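Local coordinates for tail fiber protein (Acinetobacter phage AM24, PDB 5W5P) that probably serves as a trimeric tailspike with a beta-helical body that recognises the capsular polysaccharide of its Acinetobacter host, at residues Gly313-Ser318 / Gly335-Gly340. Residues are numbered along the deposited sequence; the frame is centred on the assembly and turned at random.
Sequences GNLWES and GNYFEG
N314 and N336 lie side by side, pointing the same way, as neighbouring rungs of an asparagine ladder, amide planes 9° apart. N336 OD1 accepts two bonds, from N314 N at 2.9 Å and N314 ND2 at 3.2 Å, each donor tilted modestly out of the carboxamide plane, one to either side. N336 CG lies beside its backbone N, and rotation about CB-CG (chi2 -59°) turns OD1 across to N314 on the preceding coil. Strands 315-317 and 337-339 run parallel and exchange backbone bonds: Y337 N to N314 O, W316 N to Y337 O (2.8 Å), E339 N to W316 O and S318 N to E339 O. On one side L315 CD1 meets Y337 CD1 at 3.5 Å, and a water joins E317 OE2 (2.7 Å) to Y337 OH. On the other, W316 CB touches F338 CD1 at 3.5 Å, ring planes oblique at 74°; both rings meet F322 edge-to-face. Outward, N336 N donates to N372 OD1 and N287 N to N314 OD1, extending the ladder both ways; N314 ND2 also reaches V284 O, and N336 ND2 C311 O. These amides satisfy backbone polar groups at and beside the turns of a right-handed parallel beta-helix, consistent with locking coil on coil.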
# COMPACT_ATOMS: atom_id res chain seq x y z
N GLY A 313 4.02 -5.68 -3.23
CA GLY A 313 3.26 -6.80 -3.75
C GLY A 313 3.80 -7.47 -4.99
O GLY A 313 3.04 -8.10 -5.73
N ASN A 314 5.10 -7.35 -5.25
CA ASN A 314 5.70 -8.01 -6.40
C ASN A 314 5.89 -9.50 -6.13
O ASN A 314 5.96 -9.95 -4.98
CB ASN A 314 7.06 -7.40 -6.74
CG ASN A 314 6.94 -6.02 -7.36
OD1 ASN A 314 6.48 -5.88 -8.50
ND2 ASN A 314 7.38 -5.01 -6.63
N LEU A 315 5.97 -10.27 -7.21
CA LEU A 315 6.45 -11.64 -7.17
C LEU A 315 7.88 -11.65 -7.70
O LEU A 315 8.17 -11.04 -8.73
CB LEU A 315 5.57 -12.57 -8.01
CG LEU A 315 6.10 -13.92 -8.49
CD1 LEU A 315 6.09 -14.93 -7.37
CD2 LEU A 315 5.25 -14.41 -9.65
N TRP A 316 8.79 -12.31 -6.97
CA TRP A 316 10.21 -12.35 -7.31
C TRP A 316 10.73 -13.75 -6.96
O TRP A 316 11.17 -14.00 -5.84
CB TRP A 316 10.99 -11.27 -6.58
CG TRP A 316 12.35 -11.00 -7.15
CD1 TRP A 316 13.55 -11.37 -6.61
CD2 TRP A 316 12.65 -10.28 -8.35
NE1 TRP A 316 14.58 -10.94 -7.41
CE2 TRP A 316 14.05 -10.26 -8.48
CE3 TRP A 316 11.87 -9.66 -9.33
CZ2 TRP A 316 14.70 -9.64 -9.55
CZ3 TRP A 316 12.51 -9.04 -10.40
CH2 TRP A 316 13.91 -9.04 -10.50
N GLU A 317 10.68 -14.66 -7.94
CA GLU A 317 11.00 -16.06 -7.74
C GLU A 317 12.11 -16.49 -8.69
O GLU A 317 12.13 -16.07 -9.85
CB GLU A 317 9.76 -16.93 -7.94
CG GLU A 317 9.85 -18.32 -7.34
CD GLU A 317 8.49 -19.00 -7.27
OE1 GLU A 317 7.51 -18.40 -7.74
OE2 GLU A 317 8.42 -20.14 -6.75
N SER A 318 13.02 -17.33 -8.19
CA SER A 318 14.11 -17.88 -8.99
C SER A 318 14.87 -16.78 -9.71
O SER A 318 15.30 -16.93 -10.86
CB SER A 318 13.60 -18.93 -9.99
OG SER A 318 12.82 -19.91 -9.33
N GLY A 335 4.94 -5.92 1.32
CA GLY A 335 4.23 -7.11 0.90
C GLY A 335 4.81 -7.84 -0.29
O GLY A 335 4.07 -8.54 -0.99
N ASN A 336 6.10 -7.70 -0.56
CA ASN A 336 6.70 -8.44 -1.66
C ASN A 336 6.77 -9.93 -1.33
O ASN A 336 6.74 -10.35 -0.17
CB ASN A 336 8.09 -7.90 -1.98
CG ASN A 336 8.04 -6.55 -2.66
OD1 ASN A 336 7.45 -6.42 -3.74
ND2 ASN A 336 8.63 -5.54 -2.03
N TYR A 337 6.86 -10.73 -2.39
CA TYR A 337 6.93 -12.18 -2.31
C TYR A 337 8.25 -12.61 -2.95
O TYR A 337 8.39 -12.57 -4.17
CB TYR A 337 5.72 -12.82 -3.00
CG TYR A 337 5.67 -14.34 -3.02
CD1 TYR A 337 6.46 -15.06 -3.91
CD2 TYR A 337 4.81 -15.04 -2.19
CE1 TYR A 337 6.40 -16.44 -3.95
CE2 TYR A 337 4.75 -16.42 -2.22
CZ TYR A 337 5.55 -17.12 -3.11
OH TYR A 337 5.49 -18.49 -3.15
N PHE A 338 9.21 -12.99 -2.11
CA PHE A 338 10.49 -13.52 -2.57
C PHE A 338 10.55 -15.01 -2.27
O PHE A 338 10.19 -15.45 -1.17
CB PHE A 338 11.65 -12.80 -1.89
CG PHE A 338 11.66 -11.32 -2.09
CD1 PHE A 338 12.14 -10.78 -3.27
CD2 PHE A 338 11.20 -10.47 -1.10
CE1 PHE A 338 12.16 -9.40 -3.46
CE2 PHE A 338 11.21 -9.10 -1.28
CZ PHE A 338 11.69 -8.56 -2.46
N GLU A 339 11.01 -15.79 -3.25
CA GLU A 339 11.07 -17.24 -3.11
C GLU A 339 12.22 -17.80 -3.94
O GLU A 339 12.20 -17.67 -5.17
CB GLU A 339 9.75 -17.89 -3.53
CG GLU A 339 9.72 -19.40 -3.36
CD GLU A 339 9.99 -19.83 -1.93
OE1 GLU A 339 9.45 -19.20 -1.00
OE2 GLU A 339 10.75 -20.80 -1.73
N GLY A 340 13.19 -18.42 -3.28
CA GLY A 340 14.26 -19.16 -3.93
C GLY A 340 15.02 -18.43 -5.00
O GLY A 340 15.09 -18.90 -6.15
O HOH W 1 5.89 -19.87 -5.88